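Local structure of peptide chain release factor subunit 1 (Aeropyrum pernix, 3AGK) at residues A[133-138]-A[214-219]; A[254-259]-A[263-268]; A[269-274]-A[278-283]; A[286-291]-A[315-320]. The protein probably directs the termination of translation in response to the stop codons UAA, UAG and UGA, as a class I release factor of the eRF1 family. All coordinates share one frame; numbering follows the deposited sequence.

Contact 1. Residues A[133-138]-A[214-219]; sequences LEDMVE and AEKGVL
D135 and K216 meet where residues 133-138 face 214-219 and supply the one salt bridge of the contact. The ammonium NZ of K216 sits 2.6 Å from D135 OD2. It reaches this oxygen from above the carboxylate plane, 39° out of it, the two side chains crossing at about a right angle. A bend at the third torsion of the lysine (chi3 -40°) turns CE and NZ toward D135. The second oxygen, D135 OD1, lies 3.4 Å from K216 CD. The acid therefore meets the charge with one oxygen and the aliphatic stem with the other. E138 lies close by, but its OE1 stays 4.6 Å from K216 NZ, beyond a salt bridge, and would probably add no more than a weak longer-range attraction.

E138 instead runs extended toward V218. CG is anti to the backbone N (chi1 -174°), and the carboxyl carbon CD of E138 ends 3.9 Å from CG2 of V218. The placing of its OE2 against the valine methyls is too close to be trusted in detail, and no polar partner for that oxygen appears in the model. V218 itself is buried and also packs on A142 of strand 142-149. K216 and V218 flank G217, whose positive phi belongs to a Schellman motif closing helix 188-215. The contact thus pairs a helix C-terminal turn with the chain beyond helix 131-134, between the first two eRF1 domains.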
loop_
_atom_site.group_PDB
_atom_site.type_symbol
_atom_site.label_atom_id
_atom_site.label_comp_id
_atom_site.label_asym_id
_atom_site.label_seq_id
_atom_site.Cartn_x
_atom_site.Cartn_y
_atom_site.Cartn_z
ATOM N N LEU A 133 -6.557 -10.467 1.255
ATOM C CA LEU A 133 -5.627 -10.922 0.217
ATOM C C LEU A 133 -4.445 -9.981 0.057
ATOM O O LEU A 133 -3.310 -10.419 -0.165
ATOM C CB LEU A 133 -6.358 -11.053 -1.115
ATOM C CG LEU A 133 -7.517 -12.049 -1.112
ATOM C CD1 LEU A 133 -8.362 -11.934 -2.385
ATOM C CD2 LEU A 133 -6.985 -13.467 -0.931
ATOM N N GLU A 134 -4.718 -8.685 0.159
ATOM C CA GLU A 134 -3.670 -7.679 0.028
ATOM C C GLU A 134 -2.632 -7.793 1.131
ATOM O O GLU A 134 -1.494 -7.366 0.961
ATOM C CB GLU A 134 -4.258 -6.271 0.019
ATOM C CG GLU A 134 -5.208 -6.009 -1.129
ATOM C CD GLU A 134 -5.373 -4.530 -1.411
ATOM O OE1 GLU A 134 -6.462 -3.982 -1.118
ATOM O OE2 GLU A 134 -4.406 -3.918 -1.927
ATOM N N ASP A 135 -3.023 -8.384 2.255
ATOM C CA ASP A 135 -2.133 -8.482 3.407
ATOM C C ASP A 135 -1.031 -9.537 3.267
ATOM O O ASP A 135 -0.018 -9.476 3.973
ATOM C CB ASP A 135 -2.946 -8.712 4.679
ATOM C CG ASP A 135 -3.584 -7.436 5.197
ATOM O OD1 ASP A 135 -4.659 -7.524 5.822
ATOM O OD2 ASP A 135 -3.009 -6.348 4.977
ATOM N N MET A 136 -1.223 -10.497 2.364
ATOM C CA MET A 136 -0.219 -11.540 2.153
ATOM C C MET A 136 0.460 -11.386 0.799
ATOM O O MET A 136 1.427 -12.082 0.489
ATOM C CB MET A 136 -0.831 -12.935 2.294
ATOM C CG MET A 136 0.185 -14.088 2.348
ATOM S SD MET A 136 1.057 -14.309 3.922
ATOM C CE MET A 136 1.637 -16.001 3.757
ATOM N N VAL A 137 -0.057 -10.472 -0.011
ATOM C CA VAL A 137 0.614 -10.089 -1.244
ATOM C C VAL A 137 1.586 -8.971 -0.886
ATOM O O VAL A 137 2.385 -8.510 -1.706
ATOM C CB VAL A 137 -0.397 -9.561 -2.264
ATOM C CG1 VAL A 137 -0.808 -8.147 -1.908
ATOM C CG2 VAL A 137 0.187 -9.595 -3.641
ATOM N N GLU A 138 1.508 -8.561 0.374
ATOM C CA GLU A 138 2.129 -7.339 0.845
ATOM C C GLU A 138 3.394 -7.625 1.637
ATOM O O GLU A 138 3.352 -8.314 2.656
ATOM C CB GLU A 138 1.127 -6.607 1.733
ATOM C CG GLU A 138 1.543 -5.238 2.201
ATOM C CD GLU A 138 0.660 -4.737 3.329
ATOM O OE1 GLU A 138 -0.585 -4.743 3.193
ATOM O OE2 GLU A 138 1.222 -4.341 4.363
ATOM N N ALA A 214 0.865 -3.171 13.018
ATOM C CA ALA A 214 1.902 -3.836 13.795
ATOM C C ALA A 214 1.445 -5.230 14.207
ATOM O O ALA A 214 2.245 -6.174 14.278
ATOM C CB ALA A 214 2.270 -3.015 15.015
ATOM N N GLU A 215 0.154 -5.361 14.470
ATOM C CA GLU A 215 -0.389 -6.646 14.846
ATOM C C GLU A 215 -0.436 -7.605 13.668
ATOM O O GLU A 215 -0.163 -8.792 13.832
ATOM C CB GLU A 215 -1.761 -6.467 15.462
ATOM C CG GLU A 215 -1.687 -5.630 16.712
ATOM C CD GLU A 215 -2.722 -6.015 17.711
ATOM O OE1 GLU A 215 -2.341 -6.419 18.828
ATOM O OE2 GLU A 215 -3.917 -5.919 17.374
ATOM N N LYS A 216 -0.770 -7.093 12.486
ATOM C CA LYS A 216 -0.757 -7.916 11.277
ATOM C C LYS A 216 0.662 -8.302 10.876
ATOM O O LYS A 216 0.844 -9.067 9.936
ATOM C CB LYS A 216 -1.418 -7.195 10.098
ATOM C CG LYS A 216 -2.928 -7.056 10.173
ATOM C CD LYS A 216 -3.473 -6.456 8.878
ATOM C CE LYS A 216 -2.561 -5.340 8.363
ATOM N NZ LYS A 216 -2.999 -4.761 7.056
ATOM N N GLY A 217 1.664 -7.750 11.557
ATOM C CA GLY A 217 3.060 -8.032 11.240
ATOM C C GLY A 217 3.647 -7.221 10.091
ATOM O O GLY A 217 4.837 -7.300 9.794
ATOM N N VAL A 218 2.789 -6.446 9.444
ATOM C CA VAL A 218 3.161 -5.564 8.355
ATOM C C VAL A 218 4.066 -4.404 8.792
ATOM O O VAL A 218 4.979 -4.004 8.061
ATOM C CB VAL A 218 1.898 -4.969 7.725
ATOM C CG1 VAL A 218 2.258 -3.836 6.802
ATOM C CG2 VAL A 218 1.117 -6.050 7.000
ATOM N N LEU A 219 3.798 -3.843 9.969
ATOM C CA LEU A 219 4.592 -2.721 10.459
ATOM C C LEU A 219 5.858 -3.232 11.115
ATOM O O LEU A 219 5.794 -3.997 12.071
ATOM C CB LEU A 219 3.804 -1.874 11.469
ATOM C CG LEU A 219 4.250 -0.419 11.653
ATOM C CD1 LEU A 219 4.072 0.351 10.342
ATOM C CD2 LEU A 219 3.459 0.280 12.792
#

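Contact 2. Residues A[254-259]-A[263-268]; sequences DVAYQG and LKEAVM
E265 lays its aliphatic stem over V255, the two side chains coming from opposite directions. CG2 of V255 rests 3.2 Å from CG of E265, a tight fit, and the same methyl group reaches on to the next residue of the helix, 3.9 Å from CB of A266. V255 is buried, and this methyl lies against helix 259-269 at both residues.

Beyond the valine the glutamate continues extended, its CG anti to the backbone N (chi1 176°), and this carries the carboxylate past V255 to the main chain of the loop. There A256 N donates to E265 OE1 over 3.1 Å in a nearly straight bond, 166° at the hydrogen. The amide approaches from above the carboxylate plane, 49° out of it. The same oxygen passes obliquely by the ring of Y257, 4.1 Å from CD1 of that residue. With an alanine here, CG and the carboxylate are gone; the A256 amide would probably be left without this acceptor and V255 CG2 without the methylene it rests on, letting the loop shift against the helix.

G259, with positive phi, turns the chain into the helix, whose own first-turn i to i+4 bond runs from L263 N to G259 O at 3.1 Å. Between loop and helix, then, one glutamate does two jobs: its carboxylate satisfies a loop amide, while its stem supports an apolar side chain.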
loop_
_atom_site.group_PDB
_atom_site.type_symbol
_atom_site.label_atom_id
_atom_site.label_comp_id
_atom_site.label_asym_id
_atom_site.label_seq_id
_atom_site.Cartn_x
_atom_site.Cartn_y
_atom_site.Cartn_z
ATOM N N ASP A 254 15.540 14.842 13.696
ATOM C CA ASP A 254 15.287 16.278 13.624
ATOM C C ASP A 254 14.812 16.671 12.247
ATOM O O ASP A 254 15.489 16.455 11.248
ATOM C CB ASP A 254 16.536 17.075 13.994
ATOM C CG ASP A 254 16.987 16.794 15.406
ATOM O OD1 ASP A 254 16.318 17.298 16.343
ATOM O OD2 ASP A 254 17.982 16.050 15.577
ATOM N N VAL A 255 13.631 17.255 12.205
ATOM C CA VAL A 255 12.990 17.598 10.958
ATOM C C VAL A 255 12.283 18.921 11.192
ATOM O O VAL A 255 11.777 19.173 12.281
ATOM C CB VAL A 255 12.002 16.479 10.603
ATOM C CG1 VAL A 255 10.754 17.007 10.003
ATOM C CG2 VAL A 255 12.676 15.440 9.721
ATOM N N ALA A 256 12.254 19.765 10.173
ATOM C CA ALA A 256 11.736 21.114 10.296
ATOM C C ALA A 256 10.266 21.252 9.912
ATOM O O ALA A 256 9.587 22.167 10.373
ATOM C CB ALA A 256 12.589 22.085 9.461
ATOM N N TYR A 257 9.774 20.356 9.067
ATOM C CA TYR A 257 8.444 20.540 8.489
ATOM C C TYR A 257 7.447 19.462 8.883
ATOM O O TYR A 257 7.814 18.441 9.464
ATOM C CB TYR A 257 8.534 20.625 6.964
ATOM C CG TYR A 257 9.338 21.801 6.469
ATOM C CD1 TYR A 257 10.659 21.644 6.069
ATOM C CD2 TYR A 257 8.780 23.077 6.425
ATOM C CE1 TYR A 257 11.405 22.726 5.623
ATOM C CE2 TYR A 257 9.514 24.162 5.977
ATOM C CZ TYR A 257 10.825 23.982 5.576
ATOM O OH TYR A 257 11.554 25.066 5.140
ATOM N N GLN A 258 6.178 19.715 8.570
ATOM C CA GLN A 258 5.086 18.784 8.800
ATOM C C GLN A 258 4.558 18.376 7.439
ATOM O O GLN A 258 5.144 18.734 6.423
ATOM C CB GLN A 258 3.974 19.462 9.625
ATOM C CG GLN A 258 4.369 19.763 11.063
ATOM C CD GLN A 258 4.061 18.621 12.020
ATOM O OE1 GLN A 258 3.404 17.651 11.648
ATOM N NE2 GLN A 258 4.519 18.743 13.265
ATOM N N GLY A 259 3.464 17.620 7.407
ATOM C CA GLY A 259 2.896 17.183 6.144
ATOM C C GLY A 259 3.817 16.268 5.343
ATOM O O GLY A 259 4.818 15.760 5.859
ATOM N N LEU A 263 7.511 14.365 6.312
ATOM C CA LEU A 263 7.575 12.906 6.240
ATOM C C LEU A 263 8.755 12.460 5.383
ATOM O O LEU A 263 9.514 11.549 5.757
ATOM C CB LEU A 263 6.285 12.352 5.636
ATOM C CG LEU A 263 5.026 12.337 6.499
ATOM C CD1 LEU A 263 3.860 11.740 5.719
ATOM C CD2 LEU A 263 5.287 11.544 7.784
ATOM N N LYS A 264 8.899 13.113 4.232
ATOM C CA LYS A 264 10.021 12.847 3.335
ATOM C C LYS A 264 11.327 13.105 4.061
ATOM O O LYS A 264 12.228 12.261 4.047
ATOM C CB LYS A 264 9.945 13.712 2.072
ATOM C CG LYS A 264 11.131 13.519 1.093
ATOM C CD LYS A 264 10.906 14.345 -0.165
ATOM C CE LYS A 264 11.892 14.029 -1.250
ATOM N NZ LYS A 264 11.452 14.640 -2.547
ATOM N N GLU A 265 11.427 14.269 4.704
ATOM C CA GLU A 265 12.645 14.635 5.419
ATOM C C GLU A 265 13.023 13.606 6.495
ATOM O O GLU A 265 14.189 13.236 6.629
ATOM C CB GLU A 265 12.557 16.036 6.030
ATOM C CG GLU A 265 13.809 16.374 6.855
ATOM C CD GLU A 265 13.945 17.849 7.233
ATOM O OE1 GLU A 265 12.912 18.538 7.413
ATOM O OE2 GLU A 265 15.109 18.305 7.362
ATOM N N ALA A 266 12.035 13.125 7.241
ATOM C CA ALA A 266 12.296 12.146 8.292
ATOM C C ALA A 266 12.801 10.823 7.714
ATOM O O ALA A 266 13.709 10.188 8.259
ATOM C CB ALA A 266 11.059 11.913 9.103
ATOM N N VAL A 267 12.187 10.402 6.616
ATOM C CA VAL A 267 12.596 9.179 5.950
ATOM C C VAL A 267 14.017 9.301 5.367
ATOM O O VAL A 267 14.845 8.405 5.527
ATOM C CB VAL A 267 11.551 8.752 4.879
ATOM C CG1 VAL A 267 12.050 7.561 4.070
ATOM C CG2 VAL A 267 10.210 8.419 5.564
ATOM N N MET A 268 14.307 10.413 4.706
ATOM C CA MET A 268 15.648 10.601 4.185
ATOM C C MET A 268 16.684 10.619 5.306
ATOM O O MET A 268 17.813 10.210 5.101
ATOM C CB MET A 268 15.761 11.870 3.333
ATOM C CG MET A 268 14.832 11.888 2.121
ATOM S SD MET A 268 15.054 10.472 1.000
ATOM C CE MET A 268 16.762 10.680 0.438
#

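Contact 3. Residues A[269-274]-A[278-283]; sequences KAEKVV and MYRDAV
Hydrogen bonds from R280 to the main chain of residues 270-273 dominate this contact, and one nitrogen makes both of them. R280 NH2 donates to A270 O at 2.9 Å with that oxygen in the guanidinium plane, and to V273 O with the acceptor tilted 20° from the plane. The bond to V273 O is the more bent of the two, 137° at the hydrogen. The arginine chain bends at its third torsion (chi3 -123°), which swings the head group across to these carbonyls. A270 O is gripped twice, since V273 N also donates to it in closing a type I turn. The two donors arrive from opposite faces of its plane, so the turn and the arginine hold the same oxygen together.

Van der Waals contact is slight: CG of E271 lies 3.9 Å from NE of R280, and the side chains cross at about a right angle. NE is buried here with no partner in the model.

A water makes the remaining link, donating to V274 O and accepting from M278 N at 3.0 Å.

A270, the first residue to leave helix 259-269, is also the centre of an inverse gamma turn. The whole forms an interhelical connection in which an arginine of helix 277-294 clasps the carbonyls of a type I beta turn, between the second and third eRF1 domains.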
loop_
_atom_site.group_PDB
_atom_site.type_symbol
_atom_site.label_atom_id
_atom_site.label_comp_id
_atom_site.label_asym_id
_atom_site.label_seq_id
_atom_site.Cartn_x
_atom_site.Cartn_y
_atom_site.Cartn_z
ATOM N N LYS A 269 16.315 11.102 6.488
ATOM C CA LYS A 269 17.316 11.288 7.537
ATOM C C LYS A 269 17.425 10.097 8.457
ATOM O O LYS A 269 18.376 9.998 9.226
ATOM C CB LYS A 269 17.044 12.555 8.342
ATOM C CG LYS A 269 17.391 13.807 7.590
ATOM C CD LYS A 269 17.045 15.051 8.370
ATOM C CE LYS A 269 18.023 15.305 9.499
ATOM N NZ LYS A 269 18.004 16.757 9.868
ATOM N N ALA A 270 16.449 9.197 8.384
ATOM C CA ALA A 270 16.454 7.994 9.218
ATOM C C ALA A 270 17.389 6.937 8.616
ATOM O O ALA A 270 16.987 5.817 8.297
ATOM C CB ALA A 270 15.045 7.445 9.370
ATOM N N GLU A 271 18.648 7.297 8.469
ATOM C CA GLU A 271 19.564 6.445 7.719
ATOM C C GLU A 271 19.768 5.049 8.327
ATOM O O GLU A 271 20.203 4.120 7.642
ATOM C CB GLU A 271 20.883 7.178 7.461
ATOM C CG GLU A 271 20.806 8.076 6.226
ATOM C CD GLU A 271 21.381 9.466 6.439
ATOM O OE1 GLU A 271 22.013 9.990 5.494
ATOM O OE2 GLU A 271 21.194 10.037 7.537
ATOM N N LYS A 272 19.412 4.886 9.598
ATOM C CA LYS A 272 19.591 3.590 10.249
ATOM C C LYS A 272 18.407 2.634 10.077
ATOM O O LYS A 272 18.481 1.477 10.483
ATOM C CB LYS A 272 19.968 3.752 11.730
ATOM C CG LYS A 272 21.443 4.095 11.964
ATOM C CD LYS A 272 22.355 3.198 11.123
ATOM C CE LYS A 272 23.841 3.377 11.462
ATOM N NZ LYS A 272 24.397 2.252 12.285
ATOM N N VAL A 273 17.319 3.098 9.468
ATOM C CA VAL A 273 16.202 2.189 9.209
ATOM C C VAL A 273 16.242 1.593 7.795
ATOM O O VAL A 273 16.200 2.308 6.795
ATOM C CB VAL A 273 14.812 2.774 9.626
ATOM C CG1 VAL A 273 14.897 4.254 9.950
ATOM C CG2 VAL A 273 13.711 2.445 8.610
ATOM N N VAL A 274 16.339 0.270 7.745
ATOM C CA VAL A 274 16.636 -0.464 6.515
ATOM C C VAL A 274 15.464 -0.458 5.543
ATOM O O VAL A 274 15.657 -0.377 4.329
ATOM C CB VAL A 274 16.951 -1.935 6.830
ATOM C CG1 VAL A 274 16.997 -2.743 5.561
ATOM C CG2 VAL A 274 18.254 -2.041 7.582
ATOM N N MET A 278 14.745 1.660 0.060
ATOM C CA MET A 278 14.152 1.672 -1.256
ATOM C C MET A 278 13.637 3.072 -1.620
ATOM O O MET A 278 13.798 3.530 -2.753
ATOM C CB MET A 278 13.047 0.634 -1.339
ATOM C CG MET A 278 12.473 0.469 -2.715
ATOM S SD MET A 278 11.298 -0.899 -2.787
ATOM C CE MET A 278 10.209 -0.307 -4.072
ATOM N N TYR A 279 13.049 3.753 -0.640
ATOM C CA TYR A 279 12.559 5.116 -0.820
ATOM C C TYR A 279 13.719 6.100 -0.989
ATOM O O TYR A 279 13.693 6.949 -1.882
ATOM C CB TYR A 279 11.665 5.533 0.373
ATOM C CG TYR A 279 11.084 6.918 0.201
ATOM C CD1 TYR A 279 11.747 8.029 0.694
ATOM C CD2 TYR A 279 9.919 7.115 -0.514
ATOM C CE1 TYR A 279 11.242 9.298 0.524
ATOM C CE2 TYR A 279 9.405 8.387 -0.701
ATOM C CZ TYR A 279 10.078 9.481 -0.178
ATOM O OH TYR A 279 9.590 10.763 -0.357
ATOM N N ARG A 280 14.730 5.999 -0.131
ATOM C CA ARG A 280 15.900 6.853 -0.277
ATOM C C ARG A 280 16.554 6.641 -1.658
ATOM O O ARG A 280 17.010 7.592 -2.293
ATOM C CB ARG A 280 16.925 6.595 0.829
ATOM C CG ARG A 280 16.612 7.213 2.205
ATOM C CD ARG A 280 17.892 7.242 3.064
ATOM N NE ARG A 280 17.734 6.544 4.331
ATOM C CZ ARG A 280 17.622 5.226 4.448
ATOM N NH1 ARG A 280 17.634 4.472 3.366
ATOM N NH2 ARG A 280 17.482 4.666 5.640
ATOM N N ASP A 281 16.588 5.399 -2.129
ATOM C CA ASP A 281 17.173 5.126 -3.444
ATOM C C ASP A 281 16.432 5.865 -4.546
ATOM O O ASP A 281 17.049 6.480 -5.417
ATOM C CB ASP A 281 17.196 3.628 -3.727
ATOM C CG ASP A 281 18.219 2.888 -2.875
ATOM O OD1 ASP A 281 19.132 3.539 -2.296
ATOM O OD2 ASP A 281 18.101 1.649 -2.781
ATOM N N ALA A 282 15.101 5.833 -4.485
ATOM C CA ALA A 282 14.293 6.492 -5.499
ATOM C C ALA A 282 14.526 8.001 -5.453
ATOM O O ALA A 282 14.741 8.629 -6.483
ATOM C CB ALA A 282 12.813 6.159 -5.314
ATOM N N VAL A 283 14.504 8.573 -4.251
ATOM C CA VAL A 283 14.745 9.999 -4.079
ATOM C C VAL A 283 16.163 10.387 -4.512
ATOM O O VAL A 283 16.357 11.347 -5.263
ATOM C CB VAL A 283 14.510 10.455 -2.607
ATOM C CG1 VAL A 283 15.063 11.846 -2.387
ATOM C CG2 VAL A 283 13.015 10.418 -2.247
HETATM O O HOH W 1 13.917 -0.672 1.707
#

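Contact 4. Residues A[286-291]-A[315-320]; sequences MEEFKL and AVKTLL
Helix 277-294 lies against the mixed sheet of the third eRF1 domain, and here its residues 286-291 meet strand 316-322 beside a classic beta bulge. In that bulge K317 and T318 both face I365 of the adjoining strand 362-366.

The buried part of the contact is apolar. L320 points from the strand toward the helix and places CD1 3.7 Å from CB of F289, reaching CG of the ring at 3.9 Å. This methyl meets the ring obliquely, at the root of the side chain. The leucine's other methyl, CD2, comes within 4.2 Å of M286 N. Helix 352-359 also packs here: F289 meets F359 edge-to-face, and F355 touches both M286 and L320.

Beside this apolar patch, E288 and K317 stretch to each other from opposite directions, both chains extended. K317 NZ donates to E288 OE2 at 2.8 Å, and OE2 accepts through its syn lone pair. In the lysine, CG lies between the backbone N and the carbonyl carbon (chi1 75°), and the chain extends from there to the glutamate. A leucine in place of E288 would probably leave the ammonium of K317 without its charged mate and the bulge without this tie to the helix. Apolar core and flanking ion pair together make a helix-on-sheet layer of an alpha/beta domain.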
loop_
_atom_site.group_PDB
_atom_site.type_symbol
_atom_site.label_atom_id
_atom_site.label_comp_id
_atom_site.label_asym_id
_atom_site.label_seq_id
_atom_site.Cartn_x
_atom_site.Cartn_y
_atom_site.Cartn_z
ATOM N N MET A 286 16.439 10.397 -8.336
ATOM C CA MET A 286 15.804 11.595 -8.902
ATOM C C MET A 286 16.671 12.849 -8.770
ATOM O O MET A 286 16.805 13.630 -9.710
ATOM C CB MET A 286 14.459 11.849 -8.240
ATOM C CG MET A 286 13.289 11.463 -9.093
ATOM S SD MET A 286 13.111 12.421 -10.615
ATOM C CE MET A 286 12.154 11.217 -11.503
ATOM N N GLU A 287 17.251 13.040 -7.592
ATOM C CA GLU A 287 18.141 14.171 -7.361
ATOM C C GLU A 287 19.425 14.098 -8.186
ATOM O O GLU A 287 19.852 15.100 -8.761
ATOM C CB GLU A 287 18.460 14.310 -5.874
ATOM C CG GLU A 287 17.253 14.687 -5.038
ATOM C CD GLU A 287 17.566 14.722 -3.552
ATOM O OE1 GLU A 287 16.638 14.994 -2.756
ATOM O OE2 GLU A 287 18.740 14.472 -3.185
ATOM N N GLU A 288 20.047 12.926 -8.241
ATOM C CA GLU A 288 21.228 12.765 -9.080
ATOM C C GLU A 288 20.902 13.110 -10.542
ATOM O O GLU A 288 21.642 13.837 -11.200
ATOM C CB GLU A 288 21.777 11.343 -8.982
ATOM C CG GLU A 288 22.973 11.077 -9.881
ATOM C CD GLU A 288 23.526 9.664 -9.734
ATOM O OE1 GLU A 288 22.920 8.851 -9.007
ATOM O OE2 GLU A 288 24.566 9.364 -10.356
ATOM N N PHE A 289 19.781 12.588 -11.030
ATOM C CA PHE A 289 19.317 12.870 -12.378
ATOM C C PHE A 289 19.193 14.385 -12.585
ATOM O O PHE A 289 19.645 14.917 -13.594
ATOM C CB PHE A 289 17.987 12.129 -12.641
ATOM C CG PHE A 289 17.291 12.525 -13.926
ATOM C CD1 PHE A 289 17.821 12.187 -15.160
ATOM C CD2 PHE A 289 16.089 13.220 -13.892
ATOM C CE1 PHE A 289 17.182 12.546 -16.339
ATOM C CE2 PHE A 289 15.440 13.576 -15.061
ATOM C CZ PHE A 289 15.983 13.234 -16.293
ATOM N N LYS A 290 18.602 15.084 -11.620
ATOM C CA LYS A 290 18.355 16.512 -11.792
ATOM C C LYS A 290 19.638 17.339 -11.728
ATOM O O LYS A 290 19.788 18.314 -12.457
ATOM C CB LYS A 290 17.328 17.015 -10.782
ATOM C CG LYS A 290 16.439 18.110 -11.341
ATOM C CD LYS A 290 17.266 19.299 -11.856
ATOM C CE LYS A 290 16.604 20.003 -13.028
ATOM N NZ LYS A 290 17.538 20.957 -13.692
ATOM N N LEU A 291 20.561 16.930 -10.867
ATOM C CA LEU A 291 21.879 17.547 -10.760
ATOM C C LEU A 291 22.651 17.500 -12.092
ATOM O O LEU A 291 23.283 18.477 -12.498
ATOM C CB LEU A 291 22.680 16.840 -9.660
ATOM C CG LEU A 291 23.695 17.626 -8.830
ATOM C CD1 LEU A 291 23.136 18.987 -8.456
ATOM C CD2 LEU A 291 24.090 16.844 -7.579
ATOM N N ALA A 315 25.632 1.447 -21.428
ATOM C CA ALA A 315 26.013 2.787 -20.973
ATOM C C ALA A 315 25.176 3.337 -19.795
ATOM O O ALA A 315 25.550 4.340 -19.171
ATOM C CB ALA A 315 25.948 3.749 -22.140
ATOM N N VAL A 316 24.062 2.683 -19.479
ATOM C CA VAL A 316 23.164 3.206 -18.438
ATOM C C VAL A 316 23.398 2.578 -17.059
ATOM O O VAL A 316 23.251 1.373 -16.893
ATOM C CB VAL A 316 21.674 2.996 -18.820
ATOM C CG1 VAL A 316 20.743 3.703 -17.799
ATOM C CG2 VAL A 316 21.414 3.481 -20.227
ATOM N N LYS A 317 23.742 3.377 -16.058
ATOM C CA LYS A 317 23.848 2.801 -14.711
ATOM C C LYS A 317 22.498 2.670 -14.007
ATOM O O LYS A 317 22.230 1.665 -13.351
ATOM C CB LYS A 317 24.876 3.518 -13.825
ATOM C CG LYS A 317 24.462 4.853 -13.293
ATOM C CD LYS A 317 25.416 5.277 -12.185
ATOM C CE LYS A 317 24.918 6.528 -11.485
ATOM N NZ LYS A 317 25.496 6.685 -10.117
ATOM N N THR A 318 21.634 3.670 -14.155
ATOM C CA THR A 318 20.290 3.550 -13.592
ATOM C C THR A 318 19.219 4.057 -14.542
ATOM O O THR A 318 19.316 5.160 -15.097
ATOM C CB THR A 318 20.136 4.248 -12.201
ATOM O OG1 THR A 318 20.070 5.664 -12.375
ATOM C CG2 THR A 318 21.293 3.916 -11.279
ATOM N N LEU A 319 18.195 3.229 -14.719
ATOM C CA LEU A 319 17.018 3.581 -15.505
ATOM C C LEU A 319 15.894 4.035 -14.576
ATOM O O LEU A 319 15.472 3.285 -13.698
ATOM C CB LEU A 319 16.549 2.358 -16.293
ATOM C CG LEU A 319 15.470 2.530 -17.358
ATOM C CD1 LEU A 319 15.871 3.617 -18.330
ATOM C CD2 LEU A 319 15.229 1.224 -18.100
ATOM N N LEU A 320 15.418 5.261 -14.763
ATOM C CA LEU A 320 14.309 5.787 -13.970
ATOM C C LEU A 320 13.042 5.676 -14.787
ATOM O O LEU A 320 12.960 6.248 -15.881
ATOM C CB LEU A 320 14.540 7.250 -13.614
ATOM C CG LEU A 320 15.673 7.574 -12.650
ATOM C CD1 LEU A 320 16.425 8.795 -13.112
ATOM C CD2 LEU A 320 15.091 7.801 -11.285
#

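How the contacts relate
From the N terminus the four contacts follow in series, none nesting within or crossing another. Contact 1 has the longest span, closing a loop of 75 intervening residues and bringing parts of the first and second eRF1 domains together. Contacts 2 and 3 each skip three residues; contact 2 stays within the second domain, at the start of helix 259-269, while contact 3 joins the second to the third. They touch: D254 O lies 2.9 Å from K269 NZ, a probable hydrogen bond, and V267 packs on Y279. Contact 4 uses helix 277-294 again and closes 23 residues within the third domain. Contact 1 touches none of the others, its nearest atoms about 10 Å from contact 3.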